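Serine protease inhibitor 2 (Anopheles gambiae, PDB 3PZF) inhibits the clip-domain serine proteases CLIPB9, CLIPB10 and CLIPB4, and so restrains phenoloxidase activation and melanization in the mosquito hemolymph. Local coordinates at residues Leu51-Tyr56 / Ser76-Asp81; His85-Tyr90 / Asn129-Ala134; Lys201-Thr206 / Gly390-Pro395; Lys287-Phe292 / Gly338-Glu343. All coordinates share one frame; numbering follows the deposited sequence.

Contact 1 (Leu51-Tyr56 / Ser76-Asp81)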
# COMPACT_ATOMS: atom_id res chain seq x y z
N LEU A 51 6.18 9.04 -2.29
CA LEU A 51 5.73 10.06 -3.26
C LEU A 51 5.79 11.44 -2.65
O LEU A 51 6.25 12.41 -3.26
CB LEU A 51 4.27 9.81 -3.70
CG LEU A 51 4.04 8.45 -4.34
CD1 LEU A 51 2.59 8.32 -4.89
CD2 LEU A 51 5.06 8.29 -5.45
N LEU A 52 5.29 11.53 -1.43
CA LEU A 52 5.30 12.80 -0.70
C LEU A 52 6.72 13.27 -0.42
O LEU A 52 6.98 14.45 -0.50
CB LEU A 52 4.52 12.67 0.61
CG LEU A 52 3.02 12.40 0.43
CD1 LEU A 52 2.38 12.15 1.81
CD2 LEU A 52 2.37 13.58 -0.28
N THR A 53 7.63 12.34 -0.13
CA THR A 53 9.01 12.72 0.15
C THR A 53 9.68 13.15 -1.16
O THR A 53 10.44 14.11 -1.16
CB THR A 53 9.78 11.60 0.84
OG1 THR A 53 9.08 11.23 2.04
CG2 THR A 53 11.24 12.09 1.23
N LEU A 54 9.35 12.52 -2.29
CA LEU A 54 9.92 13.02 -3.57
C LEU A 54 9.46 14.44 -3.85
O LEU A 54 10.21 15.28 -4.36
CB LEU A 54 9.54 12.10 -4.72
CG LEU A 54 10.35 10.79 -4.75
CD1 LEU A 54 9.59 9.75 -5.57
CD2 LEU A 54 11.79 11.00 -5.32
N ILE A 55 8.22 14.73 -3.54
CA ILE A 55 7.69 16.06 -3.75
C ILE A 55 8.35 17.04 -2.80
O ILE A 55 8.69 18.16 -3.20
CB ILE A 55 6.16 16.08 -3.60
CG1 ILE A 55 5.53 15.33 -4.78
CG2 ILE A 55 5.66 17.52 -3.54
CD1 ILE A 55 4.00 15.08 -4.64
N TYR A 56 8.56 16.61 -1.56
CA TYR A 56 9.35 17.38 -0.59
C TYR A 56 10.75 17.71 -1.12
O TYR A 56 11.18 18.85 -1.06
CB TYR A 56 9.42 16.62 0.74
CG TYR A 56 10.07 17.39 1.87
CD1 TYR A 56 9.39 18.41 2.52
CD2 TYR A 56 11.36 17.08 2.29
CE1 TYR A 56 9.98 19.09 3.58
CE2 TYR A 56 11.96 17.77 3.34
CZ TYR A 56 11.26 18.77 3.98
OH TYR A 56 11.84 19.46 5.02
N SER A 76 4.78 14.87 8.84
CA SER A 76 4.70 13.58 9.51
C SER A 76 5.25 12.45 8.65
O SER A 76 5.16 11.27 9.00
CB SER A 76 3.26 13.27 9.90
OG SER A 76 2.45 13.12 8.74
N VAL A 77 5.82 12.83 7.52
CA VAL A 77 6.40 11.89 6.59
C VAL A 77 7.91 12.07 6.52
O VAL A 77 8.64 11.16 6.15
CB VAL A 77 5.75 12.09 5.20
CG1 VAL A 77 6.76 11.89 4.07
CG2 VAL A 77 4.54 11.20 5.05
N ILE A 78 8.39 13.26 6.89
CA ILE A 78 9.82 13.56 6.82
C ILE A 78 10.50 13.22 8.15
O ILE A 78 9.88 13.32 9.20
CB ILE A 78 10.05 15.06 6.48
CG1 ILE A 78 9.45 15.39 5.10
CG2 ILE A 78 11.54 15.44 6.57
CD1 ILE A 78 9.79 14.39 4.00
N GLN A 79 11.79 12.85 8.08
CA GLN A 79 12.53 12.42 9.25
C GLN A 79 13.28 13.57 9.88
O GLN A 79 14.25 14.06 9.32
CB GLN A 79 13.52 11.32 8.88
CG GLN A 79 12.87 10.05 8.34
CD GLN A 79 11.78 9.51 9.25
OE1 GLN A 79 10.67 9.26 8.79
NE2 GLN A 79 12.10 9.33 10.54
N ASN A 80 12.83 13.99 11.06
CA ASN A 80 13.49 15.06 11.81
C ASN A 80 13.89 16.25 10.91
O ASN A 80 14.89 16.92 11.18
CB ASN A 80 14.73 14.52 12.53
N ASP A 81 13.10 16.49 9.87
CA ASP A 81 13.39 17.57 8.92
C ASP A 81 14.88 17.71 8.68
O ASP A 81 15.43 18.81 8.72
CB ASP A 81 12.82 18.90 9.43
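A CH-pi contact of I78 on Y56, extended by the packing of V77 on L52 and T53, lays the loop between helices 69-73 and 83-98 against the flank of helix 45-58, in the helical part of the serpin fold. The gamma methylene of I78 does most of the work. Its CG1 stands 3.7 Å from the centroid of the Y56 ring and only 5° off the ring normal, so the isoleucine meets the face squarely over the middle. CD1 of I78 turns toward the root of the ring and comes to 3.6 Å from Y56 CD2, while I78 CG2 reaches Y56 CE2 at 4.0 Å. Y56 CG is anti to the backbone N (chi1 -174°), and the face of the ring beyond it is met by I78. About a turn before Y56 on the helix, L52 and T53 receive the two methyls of V77. V77 CG2 meets L52 CD1 at 4.0 Å with the side chains crossing at about a right angle, and V77 CG1 lies 3.2 Å from T53 OG1. That hydroxyl is hydrogen-bonded to the carbonyl oxygen of K49 within the helix, and its contact with the valine is one of packing. L52 also rests on I305, and Y56 on L74. T53 is touched by T86 and Y90 of helix 83-98 and by Y132 of helix 122-132, while L51 and L54 pack on T110 of strand 105-115.

Contact 2 (His85-Tyr90 / Asn129-Ala134)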
# COMPACT_ATOMS: atom_id res chain seq x y z
N HIS A 85 19.07 12.19 6.75
CA HIS A 85 18.40 11.13 7.50
C HIS A 85 17.21 10.64 6.69
O HIS A 85 16.86 9.46 6.74
CB HIS A 85 17.85 11.64 8.83
CG HIS A 85 17.32 10.55 9.71
ND1 HIS A 85 17.54 9.21 9.47
CD2 HIS A 85 16.60 10.61 10.86
CE1 HIS A 85 16.96 8.49 10.41
NE2 HIS A 85 16.39 9.31 11.27
N THR A 86 16.55 11.56 6.00
CA THR A 86 15.33 11.21 5.29
C THR A 86 15.67 10.26 4.15
O THR A 86 15.01 9.23 3.98
CB THR A 86 14.60 12.48 4.76
OG1 THR A 86 14.18 13.27 5.88
CG2 THR A 86 13.38 12.13 3.91
N ARG A 87 16.70 10.60 3.39
CA ARG A 87 17.16 9.76 2.31
C ARG A 87 17.58 8.38 2.81
O ARG A 87 17.14 7.39 2.26
CB ARG A 87 18.31 10.43 1.57
CG ARG A 87 17.84 11.57 0.69
CD ARG A 87 19.04 12.48 0.26
NE ARG A 87 18.54 13.66 -0.45
CZ ARG A 87 19.31 14.66 -0.89
NH1 ARG A 87 20.62 14.62 -0.71
NH2 ARG A 87 18.77 15.69 -1.52
N SER A 88 18.43 8.30 3.83
CA SER A 88 18.92 6.99 4.27
C SER A 88 17.80 6.16 4.86
O SER A 88 17.78 4.95 4.68
CB SER A 88 20.09 7.11 5.26
OG SER A 88 19.74 7.92 6.36
N TYR A 89 16.84 6.80 5.51
CA TYR A 89 15.68 6.11 6.07
C TYR A 89 14.85 5.47 4.99
O TYR A 89 14.61 4.26 5.04
CB TYR A 89 14.79 7.10 6.84
CG TYR A 89 13.57 6.46 7.47
CD1 TYR A 89 13.71 5.68 8.61
CD2 TYR A 89 12.31 6.67 6.97
CE1 TYR A 89 12.62 5.10 9.21
CE2 TYR A 89 11.19 6.08 7.57
CZ TYR A 89 11.36 5.30 8.70
OH TYR A 89 10.30 4.70 9.33
N TYR A 90 14.35 6.27 4.05
CA TYR A 90 13.49 5.72 3.01
C TYR A 90 14.26 4.76 2.13
O TYR A 90 13.72 3.75 1.68
CB TYR A 90 12.78 6.82 2.21
CG TYR A 90 11.66 7.40 3.00
CD1 TYR A 90 10.53 6.63 3.29
CD2 TYR A 90 11.73 8.68 3.53
CE1 TYR A 90 9.51 7.13 4.04
CE2 TYR A 90 10.68 9.21 4.27
CZ TYR A 90 9.58 8.41 4.53
OH TYR A 90 8.51 8.86 5.26
N ASN A 129 16.58 8.44 -8.21
CA ASN A 129 17.01 7.08 -8.54
C ASN A 129 17.71 6.40 -7.36
O ASN A 129 17.44 5.24 -7.05
CB ASN A 129 17.99 7.07 -9.73
CG ASN A 129 17.43 7.72 -11.00
OD1 ASN A 129 16.22 7.91 -11.15
ND2 ASN A 129 18.33 8.05 -11.93
N THR A 130 18.64 7.11 -6.73
CA THR A 130 19.52 6.50 -5.72
C THR A 130 18.79 6.20 -4.41
O THR A 130 18.87 5.08 -3.90
CB THR A 130 20.74 7.42 -5.43
OG1 THR A 130 21.56 7.48 -6.60
CG2 THR A 130 21.57 6.89 -4.27
N HIS A 131 18.09 7.20 -3.87
CA HIS A 131 17.51 7.06 -2.54
C HIS A 131 16.05 6.58 -2.56
O HIS A 131 15.61 5.95 -1.62
CB HIS A 131 17.58 8.38 -1.78
CG HIS A 131 18.96 8.96 -1.69
ND1 HIS A 131 19.86 8.58 -0.72
CD2 HIS A 131 19.59 9.89 -2.45
CE1 HIS A 131 20.99 9.25 -0.88
NE2 HIS A 131 20.85 10.06 -1.92
N TYR A 132 15.31 6.91 -3.62
CA TYR A 132 13.86 6.65 -3.63
C TYR A 132 13.45 5.67 -4.71
O TYR A 132 12.28 5.36 -4.87
CB TYR A 132 13.09 7.97 -3.77
CG TYR A 132 13.46 8.96 -2.67
CD1 TYR A 132 12.98 8.78 -1.37
CD2 TYR A 132 14.29 10.05 -2.92
CE1 TYR A 132 13.32 9.66 -0.35
CE2 TYR A 132 14.63 10.93 -1.92
CZ TYR A 132 14.15 10.74 -0.64
OH TYR A 132 14.49 11.63 0.36
N HIS A 133 14.44 5.19 -5.45
CA HIS A 133 14.20 4.22 -6.50
C HIS A 133 13.03 4.66 -7.39
O HIS A 133 12.15 3.87 -7.73
CB HIS A 133 14.00 2.84 -5.87
CG HIS A 133 15.23 2.38 -5.15
ND1 HIS A 133 16.38 2.02 -5.81
CD2 HIS A 133 15.52 2.32 -3.83
CE1 HIS A 133 17.32 1.70 -4.93
NE2 HIS A 133 16.82 1.87 -3.72
N ALA A 134 13.08 5.94 -7.73
CA ALA A 134 12.11 6.60 -8.60
C ALA A 134 12.81 7.21 -9.82
O ALA A 134 14.01 7.52 -9.77
CB ALA A 134 11.40 7.70 -7.82
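The aliphatic chain of R87 lies over one face of the H131 imidazole, and the two flat groups are nearly aligned, the guanidinium plane only 25° from that of the ring. R87 CB makes a CH-pi contact 3.7 Å from the ring centroid, passing within 3.3 Å of H131 ND1, and farther along the chain R87 CD stands over the ring centre. The arginine is extended from CG to NE, and CB, CG and CD follow one another over the imidazole. T130 CG2 packs on the opposite face, so the ring is held between an arginine chain and a threonine methyl. The Y132 ring is turned quite differently, its plane 81° from the guanidinium, and its hydroxyl end meets R87 and T86 obliquely: OH is 3.4 Å from R87 CG and 3.8 Å from T86 CG2. In the serpin fold this is the packing of helix 83-98 on the C-terminal part of helix 122-132, and it rests on aliphatic carbons against aromatic rings. The polar ends find a common partner in helix 45-58, where E57 OE2 takes both a salt bridge from R87 NE and a hydrogen bond from Y132 OH. Y90 adds its CB, 3.9 Å from Y132 CE1. Its ring then leads away from helix 122-132 and ends in a hydrogen bond from OH to the carbonyl oxygen of V77.

Contact 3 (Lys201-Thr206 / Gly390-Pro395)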
# COMPACT_ATOMS: atom_id res chain seq x y z
N LYS A 201 -18.88 -20.88 -0.02
CA LYS A 201 -19.79 -20.69 1.11
C LYS A 201 -20.30 -19.28 1.02
O LYS A 201 -19.71 -18.48 0.32
CB LYS A 201 -19.05 -20.83 2.46
CG LYS A 201 -18.09 -22.01 2.61
CD LYS A 201 -17.28 -21.80 3.94
CE LYS A 201 -16.16 -22.81 4.14
NZ LYS A 201 -16.66 -24.19 4.40
N PRO A 202 -21.36 -18.95 1.77
CA PRO A 202 -21.82 -17.55 1.83
C PRO A 202 -20.78 -16.60 2.42
O PRO A 202 -19.87 -17.02 3.19
CB PRO A 202 -23.02 -17.62 2.77
CG PRO A 202 -23.52 -19.05 2.62
CD PRO A 202 -22.26 -19.85 2.51
N PHE A 203 -20.91 -15.32 2.05
CA PHE A 203 -20.08 -14.24 2.62
C PHE A 203 -21.05 -13.15 3.01
O PHE A 203 -21.94 -12.80 2.23
CB PHE A 203 -19.08 -13.69 1.59
CG PHE A 203 -18.21 -12.58 2.12
CD1 PHE A 203 -17.02 -12.88 2.78
CD2 PHE A 203 -18.60 -11.25 2.00
CE1 PHE A 203 -16.21 -11.86 3.30
CE2 PHE A 203 -17.80 -10.23 2.51
CZ PHE A 203 -16.60 -10.54 3.17
N TYR A 204 -20.94 -12.64 4.23
CA TYR A 204 -21.96 -11.73 4.75
C TYR A 204 -21.48 -10.30 4.67
O TYR A 204 -20.86 -9.80 5.61
CB TYR A 204 -22.33 -12.10 6.17
CG TYR A 204 -22.90 -13.49 6.20
CD1 TYR A 204 -24.24 -13.71 5.89
CD2 TYR A 204 -22.09 -14.59 6.45
CE1 TYR A 204 -24.78 -14.97 5.87
CE2 TYR A 204 -22.63 -15.90 6.43
CZ TYR A 204 -23.99 -16.07 6.13
OH TYR A 204 -24.58 -17.33 6.10
N GLY A 205 -21.77 -9.66 3.56
CA GLY A 205 -21.28 -8.31 3.32
C GLY A 205 -21.95 -7.28 4.22
O GLY A 205 -23.00 -7.55 4.83
N THR A 206 -21.33 -6.10 4.29
CA THR A 206 -21.73 -5.02 5.19
C THR A 206 -23.14 -4.54 4.93
O THR A 206 -23.90 -4.29 5.86
CB THR A 206 -20.80 -3.80 5.06
OG1 THR A 206 -19.48 -4.12 5.53
CG2 THR A 206 -21.36 -2.62 5.85
N GLY A 390 -5.48 -2.88 3.01
CA GLY A 390 -6.69 -2.98 2.19
C GLY A 390 -7.83 -3.50 3.01
O GLY A 390 -7.69 -3.81 4.21
N LYS A 391 -8.99 -3.61 2.36
CA LYS A 391 -10.11 -4.26 3.02
C LYS A 391 -10.87 -5.05 2.00
O LYS A 391 -10.82 -4.78 0.81
CB LYS A 391 -11.01 -3.24 3.70
CG LYS A 391 -11.58 -2.23 2.73
CD LYS A 391 -12.71 -1.44 3.37
CE LYS A 391 -13.33 -0.50 2.32
NZ LYS A 391 -14.55 0.16 2.80
N ILE A 392 -11.56 -6.07 2.49
CA ILE A 392 -12.40 -6.91 1.64
C ILE A 392 -13.83 -6.63 2.02
O ILE A 392 -14.22 -6.83 3.15
CB ILE A 392 -12.07 -8.39 1.90
CG1 ILE A 392 -10.64 -8.69 1.44
CG2 ILE A 392 -13.06 -9.33 1.20
CD1 ILE A 392 -10.38 -8.34 -0.05
N GLU A 393 -14.62 -6.13 1.07
CA GLU A 393 -16.06 -5.98 1.25
C GLU A 393 -16.85 -7.06 0.49
O GLU A 393 -17.99 -7.40 0.85
CB GLU A 393 -16.48 -4.61 0.72
CG GLU A 393 -15.94 -3.42 1.48
CD GLU A 393 -16.70 -3.13 2.77
OE1 GLU A 393 -17.57 -3.96 3.17
OE2 GLU A 393 -16.41 -2.08 3.37
N ASN A 394 -16.23 -7.63 -0.54
CA ASN A 394 -16.91 -8.62 -1.41
C ASN A 394 -15.83 -9.39 -2.17
O ASN A 394 -15.40 -8.95 -3.26
CB ASN A 394 -17.81 -7.90 -2.41
CG ASN A 394 -18.53 -8.86 -3.39
OD1 ASN A 394 -18.42 -10.08 -3.30
ND2 ASN A 394 -19.25 -8.28 -4.35
N PRO A 395 -15.34 -10.48 -1.58
CA PRO A 395 -14.17 -11.12 -2.17
C PRO A 395 -14.51 -11.86 -3.44
O PRO A 395 -15.36 -12.73 -3.45
CB PRO A 395 -13.70 -12.10 -1.10
CG PRO A 395 -14.98 -12.44 -0.32
CD PRO A 395 -15.78 -11.14 -0.34
O HOH W 1 -19.38 -5.64 2.30
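P395 CD sits squarely over the F203 ring, 3.4 Å from its centroid and 4° off the normal, a CH-pi contact in which the two side chains reach toward each other tip to tip. It joins two parts of the serpin fold: strand 200-203, paired with 211-227 in sheet C, and the loop that leaves strand 386-392 of sheet B near the C-terminus. F203 CG lies anti to the backbone N (chi1 180°), and the ring beyond it meets this loop. There F203 CE2 comes within 3.3 Å of the carbonyl oxygen of E393, and F203 CZ touches I392 CG2 at 4.2 Å. N40 positions the loop, its OD1 accepting from the backbone N of both E393 and N394. E393 bends at chi2 and divides its carboxylate: OE1 is 3.0 Å from T206 OG1, a bond whose proton has another acceptor within reach, while OE2 uses its anti lone pair for a salt bridge to K391 NZ. That ammonium is also hydrogen-bonded to the carbonyl oxygens of F34 and H37. A single water accepts from T206 N and donates both to E393 O, at 2.7 Å, and to E393 OE1, at 2.6 Å.

Contact 4 (Lys287-Phe292 / Gly338-Glu343)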
# COMPACT_ATOMS: atom_id res chain seq x y z
N LYS A 287 -10.77 -16.53 -0.76
CA LYS A 287 -9.75 -16.18 -1.74
C LYS A 287 -10.19 -14.90 -2.46
O LYS A 287 -11.39 -14.64 -2.61
CB LYS A 287 -9.55 -17.34 -2.72
CG LYS A 287 -8.92 -18.57 -2.02
CD LYS A 287 -8.58 -19.70 -2.97
CE LYS A 287 -9.82 -20.55 -3.28
NZ LYS A 287 -9.52 -21.70 -4.20
N PHE A 288 -9.22 -14.09 -2.88
CA PHE A 288 -9.56 -12.89 -3.64
C PHE A 288 -8.43 -12.48 -4.56
O PHE A 288 -7.25 -12.76 -4.29
CB PHE A 288 -9.98 -11.72 -2.74
CG PHE A 288 -8.98 -11.36 -1.64
CD1 PHE A 288 -9.16 -11.79 -0.32
CD2 PHE A 288 -7.87 -10.58 -1.94
CE1 PHE A 288 -8.25 -11.43 0.71
CE2 PHE A 288 -6.94 -10.23 -0.94
CZ PHE A 288 -7.13 -10.66 0.39
N LYS A 289 -8.82 -11.86 -5.66
CA LYS A 289 -7.89 -11.28 -6.61
C LYS A 289 -8.52 -10.00 -7.16
O LYS A 289 -9.57 -10.05 -7.80
CB LYS A 289 -7.64 -12.27 -7.74
CG LYS A 289 -6.77 -11.71 -8.87
CD LYS A 289 -6.50 -12.75 -9.92
CE LYS A 289 -5.44 -12.27 -10.92
NZ LYS A 289 -5.12 -13.30 -11.94
N PHE A 290 -7.87 -8.86 -6.94
CA PHE A 290 -8.42 -7.61 -7.44
C PHE A 290 -7.35 -6.53 -7.49
O PHE A 290 -6.22 -6.72 -7.02
CB PHE A 290 -9.60 -7.12 -6.55
CG PHE A 290 -9.18 -6.60 -5.17
CD1 PHE A 290 -9.01 -5.24 -4.91
CD2 PHE A 290 -9.02 -7.49 -4.10
CE1 PHE A 290 -8.64 -4.78 -3.63
CE2 PHE A 290 -8.64 -7.05 -2.84
CZ PHE A 290 -8.46 -5.70 -2.58
N ASP A 291 -7.69 -5.42 -8.10
CA ASP A 291 -6.80 -4.28 -8.06
C ASP A 291 -7.59 -3.02 -7.75
O ASP A 291 -8.82 -2.99 -7.76
CB ASP A 291 -6.00 -4.18 -9.36
CG ASP A 291 -6.85 -4.19 -10.56
OD1 ASP A 291 -7.66 -3.26 -10.73
OD2 ASP A 291 -6.68 -5.13 -11.36
N PHE A 292 -6.86 -1.96 -7.46
CA PHE A 292 -7.50 -0.76 -6.96
C PHE A 292 -6.60 0.39 -7.38
O PHE A 292 -5.39 0.34 -7.16
CB PHE A 292 -7.65 -0.77 -5.43
CG PHE A 292 -8.37 0.44 -4.90
CD1 PHE A 292 -9.75 0.53 -4.98
CD2 PHE A 292 -7.66 1.52 -4.38
CE1 PHE A 292 -10.42 1.66 -4.52
CE2 PHE A 292 -8.33 2.66 -3.93
CZ PHE A 292 -9.71 2.72 -3.99
N GLY A 338 -2.26 -4.26 -7.14
CA GLY A 338 -3.07 -5.47 -7.24
C GLY A 338 -2.74 -6.39 -6.08
O GLY A 338 -1.64 -6.35 -5.54
N ILE A 339 -3.66 -7.25 -5.68
CA ILE A 339 -3.38 -8.19 -4.58
C ILE A 339 -4.17 -9.44 -4.89
O ILE A 339 -5.28 -9.37 -5.40
CB ILE A 339 -3.79 -7.63 -3.22
CG1 ILE A 339 -3.32 -8.54 -2.06
CG2 ILE A 339 -5.30 -7.36 -3.18
CD1 ILE A 339 -1.76 -8.63 -1.88
N THR A 340 -3.57 -10.58 -4.58
CA THR A 340 -4.20 -11.89 -4.71
C THR A 340 -3.85 -12.69 -3.48
O THR A 340 -2.72 -12.60 -2.99
CB THR A 340 -3.63 -12.63 -5.91
OG1 THR A 340 -3.83 -11.84 -7.10
CG2 THR A 340 -4.31 -14.02 -6.08
N ILE A 341 -4.80 -13.42 -2.91
CA ILE A 341 -4.41 -14.50 -2.01
C ILE A 341 -5.11 -15.78 -2.46
O ILE A 341 -6.30 -15.78 -2.84
CB ILE A 341 -4.69 -14.24 -0.46
CG1 ILE A 341 -6.19 -14.19 -0.15
CG2 ILE A 341 -3.94 -12.95 0.02
CD1 ILE A 341 -6.52 -14.10 1.35
N ASN A 342 -4.35 -16.87 -2.43
CA ASN A 342 -4.91 -18.21 -2.57
C ASN A 342 -4.24 -19.20 -1.60
O ASN A 342 -3.59 -18.78 -0.63
CB ASN A 342 -4.83 -18.69 -4.02
CG ASN A 342 -3.41 -18.92 -4.49
OD1 ASN A 342 -2.46 -18.82 -3.72
ND2 ASN A 342 -3.26 -19.28 -5.76
N GLU A 343 -4.38 -20.50 -1.83
CA GLU A 343 -3.85 -21.49 -0.89
C GLU A 343 -2.33 -21.44 -0.75
O GLU A 343 -1.79 -21.84 0.26
CB GLU A 343 -4.20 -22.89 -1.36
CG GLU A 343 -5.70 -23.20 -1.28
CD GLU A 343 -6.48 -22.76 -2.51
OE1 GLU A 343 -5.92 -22.11 -3.44
OE2 GLU A 343 -7.67 -23.08 -2.55
O HOH W 2 -6.71 -21.50 -5.94
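The F288 ring carries I341 on one face, with CG1 3.5 Å above the plane and offset toward the rim, and meets I339 CG2 at its edge, 4.0 Å from F288 CE2. The same isoleucine methyl lies over a face of F290, 3.4 Å from F290 CE2, so I339 CG2 is wedged between the two phenylalanines. In both phenylalanines CG lies between the backbone N and the carbonyl carbon, the crowded position (chi1 54° in F288), and the ring end comes nearer the partner strand. These four side chains share one face of an antiparallel pair in the serpin's central sheet A, strand 277-295 beside strand 332-341, and I392 of sheet B covers F288 and F290. The backbones pair closely: F290 N bonds to I339 O at 3.1 Å and I339 N to F290 O at 2.9 Å, and I341 N bonds to F288 O at 2.9 Å, its return bond being weak. On the other face K289 runs alongside T340, whose OG1 bonds to E347 of the hinge, the motif needed for binding the protease; S346 and, through N342, L344 and G345 are tied to the end of this strand too. Beyond the last pair, K287 NZ meets E343 OE2 on its syn side at 2.8 Å, and a water donates to E343 OE1. Both residues are buried, where a lone charge would be costly; the salt bridge probably offsets that cost and favours their charged forms, pairing opposite charges just before the hinge.

How the contacts relate
Two pairs of touching contacts lie on opposite sides of the molecule's centre. Contacts 1 and 2, with centres about 10 Å apart, meet around helix 45-58, which supplies one segment of contact 1 and is touched by T86, Y90 and Y132 of contact 2. Contacts 3 and 4, about 13 Å apart, belong to the sheets, where I392 CD1 rests on F290 CE2 at 3.5 Å; contact 4 is nested inside the chain loop closed by contact 3. Contacts 1, 2 and 4 are buried, contact 3 only partly. The helical contacts meet through carbon and rings; contact 3 combines proline-on-phenylalanine packing with polar and water-mediated links, and contact 4 adds backbone pairing and a salt bridge.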